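Local structure of transcriptional regulator ComR (Streptococcus vestibularis F0396, 6HU8) at residues K246-Y250 against M276-V280; I125-I129 against L164-Y168; T198-I204 against V236-F242. The protein probably binds DNA through a helix-turn-helix domain and, as an RNPP-family competence regulator, responds to a signalling peptide through a tetratricopeptide (TPR) domain. All blocks are in the same frame, centred on the assembly; numbering follows the deposited sequence.

Contact 1: residues K246-Y250 against M276-V280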
loop_
_atom_site.group_PDB
_atom_site.type_symbol
_atom_site.label_atom_id
_atom_site.label_comp_id
_atom_site.label_asym_id
_atom_site.label_seq_id
_atom_site.Cartn_x
_atom_site.Cartn_y
_atom_site.Cartn_z
ATOM N N LYS A 246 -14.330 4.060 12.737
ATOM C CA LYS A 246 -15.671 3.488 12.606
ATOM C C LYS A 246 -16.647 4.360 11.810
ATOM O O LYS A 246 -17.435 3.826 11.003
ATOM C CB LYS A 246 -16.259 3.197 13.991
ATOM C CG LYS A 246 -15.609 2.031 14.733
ATOM C CD LYS A 246 -16.413 1.701 16.008
ATOM C CE LYS A 246 -15.665 0.734 16.921
ATOM N NZ LYS A 246 -16.271 0.709 18.288
ATOM N N PRO A 247 -16.635 5.692 12.034
ATOM C CA PRO A 247 -17.657 6.435 11.285
ATOM C C PRO A 247 -17.517 6.307 9.761
ATOM O O PRO A 247 -18.544 6.139 9.089
ATOM C CB PRO A 247 -17.451 7.877 11.759
ATOM C CG PRO A 247 -16.993 7.688 13.227
ATOM C CD PRO A 247 -16.024 6.528 13.096
ATOM N N GLY A 248 -16.296 6.329 9.231
ATOM C CA GLY A 248 -16.100 6.180 7.800
ATOM C C GLY A 248 -16.618 4.861 7.259
ATOM O O GLY A 248 -17.057 4.774 6.106
ATOM N N VAL A 249 -16.587 3.830 8.092
ATOM C CA VAL A 249 -17.052 2.508 7.677
ATOM C C VAL A 249 -18.574 2.464 7.587
ATOM O O VAL A 249 -19.142 1.991 6.595
ATOM C CB VAL A 249 -16.542 1.417 8.643
ATOM C CG1 VAL A 249 -17.073 0.061 8.230
ATOM C CG2 VAL A 249 -15.003 1.400 8.652
ATOM N N TYR A 250 -19.246 2.964 8.619
ATOM C CA TYR A 250 -20.710 2.989 8.601
ATOM C C TYR A 250 -21.286 3.967 7.566
ATOM O O TYR A 250 -22.411 3.777 7.074
ATOM C CB TYR A 250 -21.234 3.295 10.002
ATOM C CG TYR A 250 -21.055 2.087 10.888
ATOM C CD1 TYR A 250 -21.800 0.939 10.669
ATOM C CD2 TYR A 250 -20.122 2.079 11.908
ATOM C CE1 TYR A 250 -21.633 -0.180 11.451
ATOM C CE2 TYR A 250 -19.940 0.956 12.690
ATOM C CZ TYR A 250 -20.711 -0.166 12.457
ATOM O OH TYR A 250 -20.538 -1.287 13.235
ATOM N N MET A 276 -23.113 8.309 16.056
ATOM C CA MET A 276 -22.892 7.800 17.406
ATOM C C MET A 276 -21.419 7.524 17.689
ATOM O O MET A 276 -20.888 7.993 18.706
ATOM C CB MET A 276 -23.728 6.532 17.645
ATOM C CG MET A 276 -25.185 6.837 17.996
ATOM S SD MET A 276 -26.240 5.375 18.171
ATOM C CE MET A 276 -25.766 4.713 19.751
ATOM N N PHE A 277 -20.741 6.786 16.803
ATOM C CA PHE A 277 -19.338 6.464 17.067
ATOM C C PHE A 277 -18.462 7.700 16.959
ATOM O O PHE A 277 -17.503 7.858 17.715
ATOM C CB PHE A 277 -18.841 5.361 16.147
ATOM C CG PHE A 277 -19.344 4.002 16.535
ATOM C CD1 PHE A 277 -19.194 3.549 17.833
ATOM C CD2 PHE A 277 -19.994 3.187 15.614
ATOM C CE1 PHE A 277 -19.667 2.296 18.206
ATOM C CE2 PHE A 277 -20.465 1.940 15.981
ATOM C CZ PHE A 277 -20.296 1.493 17.286
ATOM N N ALA A 278 -18.823 8.616 16.072
ATOM C CA ALA A 278 -18.106 9.890 16.010
ATOM C C ALA A 278 -18.261 10.738 17.284
ATOM O O ALA A 278 -17.330 11.455 17.673
ATOM C CB ALA A 278 -18.584 10.692 14.807
ATOM N N SER A 279 -19.435 10.659 17.923
ATOM C CA SER A 279 -19.807 11.612 18.969
ATOM C C SER A 279 -18.967 11.454 20.240
ATOM O O SER A 279 -18.821 12.404 21.012
ATOM C CB SER A 279 -21.300 11.487 19.308
ATOM O OG SER A 279 -21.611 10.267 19.988
ATOM N N VAL A 280 -18.410 10.266 20.440
ATOM C CA VAL A 280 -17.635 9.983 21.646
ATOM C C VAL A 280 -16.143 10.129 21.393
ATOM O O VAL A 280 -15.312 9.724 22.217
ATOM C CB VAL A 280 -17.942 8.577 22.183
ATOM C CG1 VAL A 280 -19.382 8.528 22.693
ATOM C CG2 VAL A 280 -17.739 7.542 21.099
#

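Contact 2: residues I125-I129 against L164-Y168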
loop_
_atom_site.group_PDB
_atom_site.type_symbol
_atom_site.label_atom_id
_atom_site.label_comp_id
_atom_site.label_asym_id
_atom_site.label_seq_id
_atom_site.Cartn_x
_atom_site.Cartn_y
_atom_site.Cartn_z
ATOM N N ILE A 125 4.923 6.364 -2.877
ATOM C CA ILE A 125 3.485 6.078 -2.905
ATOM C C ILE A 125 2.721 6.893 -1.867
ATOM O O ILE A 125 1.734 7.548 -2.189
ATOM C CB ILE A 125 3.183 4.582 -2.656
ATOM C CG1 ILE A 125 3.577 3.739 -3.864
ATOM C CG2 ILE A 125 1.692 4.368 -2.330
ATOM C CD1 ILE A 125 3.439 2.243 -3.614
ATOM N N LEU A 126 3.164 6.832 -0.617
ATOM C CA LEU A 126 2.567 7.627 0.443
ATOM C C LEU A 126 2.537 9.101 0.069
ATOM O O LEU A 126 1.531 9.785 0.269
ATOM C CB LEU A 126 3.340 7.441 1.753
ATOM C CG LEU A 126 3.218 6.063 2.394
ATOM C CD1 LEU A 126 4.241 5.907 3.501
ATOM C CD2 LEU A 126 1.807 5.873 2.930
ATOM N N GLU A 127 3.647 9.584 -0.478
ATOM C CA GLU A 127 3.771 10.989 -0.825
ATOM C C GLU A 127 2.835 11.361 -1.973
ATOM O O GLU A 127 2.159 12.386 -1.905
ATOM C CB GLU A 127 5.214 11.325 -1.191
ATOM C CG GLU A 127 5.481 12.812 -1.317
ATOM C CD GLU A 127 6.837 13.111 -1.939
ATOM O OE1 GLU A 127 7.600 13.896 -1.344
ATOM O OE2 GLU A 127 7.133 12.572 -3.029
ATOM N N ASN A 128 2.800 10.534 -3.021
ATOM C CA ASN A 128 1.957 10.802 -4.181
ATOM C C ASN A 128 0.466 10.829 -3.804
ATOM O O ASN A 128 -0.228 11.795 -4.096
ATOM C CB ASN A 128 2.221 9.772 -5.286
ATOM C CG ASN A 128 3.507 10.064 -6.076
ATOM O OD1 ASN A 128 4.212 11.030 -5.794
ATOM N ND2 ASN A 128 3.813 9.218 -7.064
ATOM N N ILE A 129 -0.018 9.785 -3.138
ATOM C CA ILE A 129 -1.412 9.736 -2.706
ATOM C C ILE A 129 -1.745 10.904 -1.766
ATOM O O ILE A 129 -2.702 11.638 -2.013
ATOM C CB ILE A 129 -1.757 8.394 -1.998
ATOM C CG1 ILE A 129 -1.620 7.221 -2.971
ATOM C CG2 ILE A 129 -3.176 8.430 -1.416
ATOM C CD1 ILE A 129 -1.795 5.863 -2.337
ATOM N N LEU A 164 0.841 -1.383 0.463
ATOM C CA LEU A 164 0.965 -0.015 -0.017
ATOM C C LEU A 164 1.044 0.033 -1.553
ATOM O O LEU A 164 0.517 0.954 -2.168
ATOM C CB LEU A 164 2.171 0.669 0.630
ATOM C CG LEU A 164 1.956 0.905 2.135
ATOM C CD1 LEU A 164 3.206 1.447 2.806
ATOM C CD2 LEU A 164 0.794 1.834 2.385
ATOM N N VAL A 165 1.709 -0.940 -2.169
ATOM C CA VAL A 165 1.672 -1.045 -3.627
ATOM C C VAL A 165 0.213 -1.199 -4.067
ATOM O O VAL A 165 -0.247 -0.583 -5.039
ATOM C CB VAL A 165 2.511 -2.243 -4.138
ATOM C CG1 VAL A 165 2.273 -2.463 -5.625
ATOM C CG2 VAL A 165 4.009 -2.037 -3.831
ATOM N N ILE A 166 -0.513 -2.037 -3.342
ATOM C CA ILE A 166 -1.921 -2.287 -3.647
ATOM C C ILE A 166 -2.738 -1.006 -3.449
ATOM O O ILE A 166 -3.706 -0.754 -4.168
ATOM C CB ILE A 166 -2.487 -3.437 -2.777
ATOM C CG1 ILE A 166 -1.865 -4.765 -3.208
ATOM C CG2 ILE A 166 -4.023 -3.510 -2.885
ATOM C CD1 ILE A 166 -2.267 -5.950 -2.354
ATOM N N ASP A 167 -2.336 -0.180 -2.490
ATOM C CA ASP A 167 -2.957 1.131 -2.342
ATOM C C ASP A 167 -2.747 1.981 -3.614
ATOM O O ASP A 167 -3.695 2.599 -4.126
ATOM C CB ASP A 167 -2.391 1.843 -1.114
ATOM C CG ASP A 167 -3.382 2.786 -0.478
ATOM O OD1 ASP A 167 -4.490 2.963 -1.036
ATOM O OD2 ASP A 167 -3.043 3.345 0.585
ATOM N N TYR A 168 -1.517 1.990 -4.135
ATOM C CA TYR A 168 -1.196 2.771 -5.338
ATOM C C TYR A 168 -1.992 2.262 -6.540
ATOM O O TYR A 168 -2.412 3.044 -7.414
ATOM C CB TYR A 168 0.305 2.713 -5.642
ATOM C CG TYR A 168 0.848 3.910 -6.393
ATOM C CD1 TYR A 168 0.480 5.207 -6.038
ATOM C CD2 TYR A 168 1.756 3.748 -7.441
ATOM C CE1 TYR A 168 0.988 6.306 -6.716
ATOM C CE2 TYR A 168 2.278 4.839 -8.120
ATOM C CZ TYR A 168 1.888 6.113 -7.757
ATOM O OH TYR A 168 2.409 7.191 -8.427
#

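Contact 3: residues T198-I204 against V236-F242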
loop_
_atom_site.group_PDB
_atom_site.type_symbol
_atom_site.label_atom_id
_atom_site.label_comp_id
_atom_site.label_asym_id
_atom_site.label_seq_id
_atom_site.Cartn_x
_atom_site.Cartn_y
_atom_site.Cartn_z
ATOM N N THR A 198 -1.490 -8.583 15.224
ATOM C CA THR A 198 -1.252 -7.537 16.218
ATOM C C THR A 198 -0.104 -6.663 15.720
ATOM O O THR A 198 1.077 -6.924 15.990
ATOM C CB THR A 198 -0.931 -8.127 17.619
ATOM O OG1 THR A 198 -2.140 -8.625 18.207
ATOM C CG2 THR A 198 -0.360 -7.066 18.555
ATOM N N ASP A 199 -0.473 -5.636 14.960
ATOM C CA ASP A 199 0.473 -4.771 14.269
ATOM C C ASP A 199 -0.325 -3.646 13.651
ATOM O O ASP A 199 -0.926 -3.804 12.572
ATOM C CB ASP A 199 1.258 -5.545 13.210
ATOM C CG ASP A 199 2.227 -4.671 12.417
ATOM O OD1 ASP A 199 2.416 -3.484 12.748
ATOM O OD2 ASP A 199 2.825 -5.196 11.461
ATOM N N ASP A 200 -0.347 -2.518 14.353
ATOM C CA ASP A 200 -1.155 -1.371 13.949
ATOM C C ASP A 200 -0.726 -0.809 12.589
ATOM O O ASP A 200 -1.576 -0.465 11.779
ATOM C CB ASP A 200 -1.090 -0.273 15.010
ATOM C CG ASP A 200 -1.842 -0.643 16.288
ATOM O OD1 ASP A 200 -2.540 -1.684 16.320
ATOM O OD2 ASP A 200 -1.746 0.132 17.258
ATOM N N ALA A 201 0.583 -0.715 12.349
ATOM C CA ALA A 201 1.080 -0.223 11.068
ATOM C C ALA A 201 0.504 -1.046 9.924
ATOM O O ALA A 201 0.005 -0.495 8.930
ATOM C CB ALA A 201 2.594 -0.256 11.031
ATOM N N TYR A 202 0.556 -2.368 10.078
ATOM C CA TYR A 202 0.052 -3.273 9.051
ATOM C C TYR A 202 -1.458 -3.118 8.911
ATOM O O TYR A 202 -2.006 -3.047 7.793
ATOM C CB TYR A 202 0.410 -4.730 9.381
ATOM C CG TYR A 202 -0.050 -5.716 8.319
ATOM C CD1 TYR A 202 0.763 -6.037 7.236
ATOM C CD2 TYR A 202 -1.301 -6.317 8.395
ATOM C CE1 TYR A 202 0.346 -6.936 6.271
ATOM C CE2 TYR A 202 -1.723 -7.208 7.432
ATOM C CZ TYR A 202 -0.899 -7.514 6.373
ATOM O OH TYR A 202 -1.324 -8.399 5.404
ATOM N N ASN A 203 -2.136 -3.059 10.051
ATOM C CA ASN A 203 -3.587 -2.966 10.044
ATOM C C ASN A 203 -4.060 -1.631 9.489
ATOM O O ASN A 203 -5.124 -1.562 8.884
ATOM C CB ASN A 203 -4.147 -3.187 11.441
ATOM C CG ASN A 203 -3.975 -4.610 11.905
ATOM O OD1 ASN A 203 -3.702 -5.501 11.104
ATOM N ND2 ASN A 203 -4.126 -4.836 13.200
ATOM N N ILE A 204 -3.278 -0.572 9.672
ATOM C CA ILE A 204 -3.665 0.707 9.084
ATOM C C ILE A 204 -3.557 0.651 7.551
ATOM O O ILE A 204 -4.440 1.143 6.850
ATOM C CB ILE A 204 -2.826 1.857 9.640
ATOM C CG1 ILE A 204 -3.242 2.108 11.094
ATOM C CG2 ILE A 204 -3.064 3.114 8.856
ATOM C CD1 ILE A 204 -2.679 3.372 11.711
ATOM N N VAL A 236 -10.840 -5.350 11.421
ATOM C CA VAL A 236 -9.547 -4.687 11.637
ATOM C C VAL A 236 -9.650 -3.654 12.755
ATOM O O VAL A 236 -8.786 -3.596 13.639
ATOM C CB VAL A 236 -9.025 -4.007 10.370
ATOM C CG1 VAL A 236 -7.772 -3.202 10.678
ATOM C CG2 VAL A 236 -8.750 -5.041 9.286
ATOM N N ILE A 237 -10.712 -2.850 12.725
ATOM C CA ILE A 237 -10.955 -1.864 13.779
ATOM C C ILE A 237 -11.013 -2.544 15.149
ATOM O O ILE A 237 -10.425 -2.063 16.118
ATOM C CB ILE A 237 -12.261 -1.078 13.531
ATOM C CG1 ILE A 237 -12.062 -0.061 12.396
ATOM C CG2 ILE A 237 -12.729 -0.373 14.821
ATOM C CD1 ILE A 237 -13.353 0.542 11.864
ATOM N N GLU A 238 -11.694 -3.683 15.208
ATOM C CA GLU A 238 -11.795 -4.452 16.443
ATOM C C GLU A 238 -10.434 -4.920 16.956
ATOM O O GLU A 238 -10.163 -4.848 18.164
ATOM C CB GLU A 238 -12.705 -5.662 16.245
ATOM C CG GLU A 238 -12.943 -6.450 17.526
ATOM C CD GLU A 238 -13.567 -5.600 18.616
ATOM O OE1 GLU A 238 -14.632 -4.991 18.360
ATOM O OE2 GLU A 238 -12.992 -5.530 19.723
ATOM N N LYS A 239 -9.582 -5.390 16.044
ATOM C CA LYS A 239 -8.298 -5.957 16.421
ATOM C C LYS A 239 -7.392 -4.889 17.017
ATOM O O LYS A 239 -6.738 -5.107 18.041
ATOM C CB LYS A 239 -7.621 -6.615 15.217
ATOM C CG LYS A 239 -7.164 -8.055 15.458
ATOM C CD LYS A 239 -6.059 -8.134 16.489
ATOM C CE LYS A 239 -5.780 -9.579 16.897
ATOM N NZ LYS A 239 -5.388 -10.407 15.719
ATOM N N SER A 240 -7.381 -3.716 16.396
ATOM C CA SER A 240 -6.462 -2.669 16.807
ATOM C C SER A 240 -7.118 -1.543 17.570
ATOM O O SER A 240 -6.454 -0.553 17.895
ATOM C CB SER A 240 -5.742 -2.101 15.591
ATOM O OG SER A 240 -4.857 -3.059 15.055
ATOM N N GLN A 241 -8.410 -1.691 17.855
ATOM C CA GLN A 241 -9.170 -0.689 18.598
ATOM C C GLN A 241 -9.136 0.694 17.939
ATOM O O GLN A 241 -9.001 1.704 18.626
ATOM C CB GLN A 241 -8.659 -0.600 20.047
ATOM C CG GLN A 241 -9.079 -1.786 20.911
ATOM C CD GLN A 241 -10.588 -1.998 20.903
ATOM O OE1 GLN A 241 -11.344 -1.199 21.458
ATOM N NE2 GLN A 241 -11.034 -3.071 20.254
ATOM N N PHE A 242 -9.264 0.740 16.612
ATOM C CA PHE A 242 -9.306 2.016 15.895
ATOM C C PHE A 242 -10.680 2.693 15.984
ATOM O O PHE A 242 -11.426 2.689 14.999
ATOM C CB PHE A 242 -8.979 1.823 14.412
ATOM C CG PHE A 242 -7.589 1.353 14.132
ATOM C CD1 PHE A 242 -6.511 1.820 14.868
ATOM C CD2 PHE A 242 -7.353 0.456 13.096
ATOM C CE1 PHE A 242 -5.228 1.388 14.585
ATOM C CE2 PHE A 242 -6.065 0.018 12.812
ATOM C CZ PHE A 242 -5.007 0.487 13.558
#

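Contact 1: residues K246-Y250 against M276-V280
K246, in the opening turn of helix 246-261, lies across the ring of F277 near the end of helix 264-279. The two consecutive helices form a helical hairpin within the TPR domain, and this contact joins the start of the first to the finish of the second. The lysine chain runs extended beyond CG, which carries its CD over the middle of the F277 ring, 3.7 Å from the centroid and only 8° off the normal, as a CH-pi contact. Its ammonium continues toward the rim: K246 NZ sits 4.3 Å from the same centroid, an off-centre cation-pi pair. P247 comes next and lies against the backbone of helix 264-279 at A278. Its CG packs 3.7 Å from A278 CB and 3.5 Å from A278 N, while L286 and T290 of helix 285-296 also touch the proline, so three helices meet at the P247 ring. One turn on from K246, Y250 approaches F277 obliquely, and K273 and A274 of helix 264-279 also border it. The two ring planes are 25° apart but slid so far that they hardly overlap, with centroids 5.6 Å apart. The closest approach of the two rings is Y250 CE2 to F277 CE2, 3.5 Å.

Contact 2: residues I125-I129 against L164-Y168
The ring of Y168 carries I125 on one face, has I129 at its edge and meets N128 at its hydroxyl, so three residues of helix 117-131 grip one tyrosine of helix 160-173. Segments 125-129 and 164-168 of these helices run roughly parallel, 32° apart, with helix 139-152 between them in the chain, the alpha-solenoid packing of a TPR domain. I125 CG1 stands 4.1 Å from the Y168 ring centroid, displaced toward the rim, as a CH-pi contact, while I129 CG1 comes near the ring plane, 4.2 Å from Y168 CD1. Outside the two segments, Y145 of helix 139-152 and H172, further along helix 160-173, each meet this ring edge-to-face.

The flat amide of N128 is turned 38° from the tyrosine ring. N128 ND2 donates to Y168 OH at 2.8 Å with an N-H...O angle of 153°, and the hydroxyl lies close to the amide plane. At the other end N128 OD1 accepts from R138 NH2, which also forms a salt bridge with E127. With both amide ends engaged, the rotation of this buried group is fixed.

The remaining contacts are mostly apolar. The I129 methyl CD1 lies over the D167 carboxylate, 3.9 Å from D167 CG. That acid also has D209 close by, a like-charged neighbour that might raise the proton affinity of one of the two. L126 CD2 meets L164 CD2 at 4.2 Å; L85 of helix 76-87 touches L126, and I86 touches L164. I125 reaches the neighbouring backbone: with CG1 set beside its backbone N, the chain extends to bring CD1 to 3.5 Å from L164 O and 3.7 Å from V165 CA.

Contact 3: residues T198-I204 against V236-F242
S240 meets D200 and N203 through a single hydroxyl, which joins the end of helix 226-240 to the start of helix 200-219. N203 holds CG beside its backbone N (chi1 -69°), which brings the amide to S240. N203 ND2 donates to S240 OG at 2.7 Å, almost straight at 168° and within the amide plane. The hydroxyl in turn donates to D200 OD1 at 3.0 Å, arriving on the anti side of the carboxylate and 31° out of its plane. Beside this polar chain lies the F242 ring. D200 O and N203 CB sit at its edge, and I204 CG1 presses against F242 CZ at 3.4 Å, the two side chains crossing at about a right angle. A turn earlier on helix 226-240, V236 CG1 packs 3.7 Å from N203 CB.

The next layer holds these groups in place. The helical parts, 200-204 and 236-240, run antiparallel, as successive helices of a TPR array do. After S240, Q241 leaves the helix with positive phi, and F242 N bonds back to I237 O at 3.1 Å, which directs the phenylalanine back toward helix 200-219. At the opposing helix start D199 is the N-cap, its OD1 accepting a weak bond from Y202 N. N203 ND2 also donates to P197 O, and K239 NZ binds I196 O, tying the preceding loop to both helices.

The chain of donors therefore has one direction: the amide gives to the serine, and the serine gives to the aspartate. That is consistent with a charged D200, and it leaves the hydroxyl little freedom to turn.

Overall arrangement
All three contacts belong to the same helical TPR array and follow one another along it, contact 2 nearest the middle of the chain, contact 3 next and contact 1 toward the C-terminal end. Contacts 1 and 3 are direct neighbours: their centres are 16 Å apart, and helices 226-240 and 246-261 touch where V249 CG2 meets I237 CD1 at 3.7 Å. Contact 2 lies about 19 Å from contact 3 between centres, with nearest atoms about 7 Å apart. From contact 1 it is separated by about 25 Å, centre to centre. This is the peptide-free form, so the packing described is that of the unliganded superhelix.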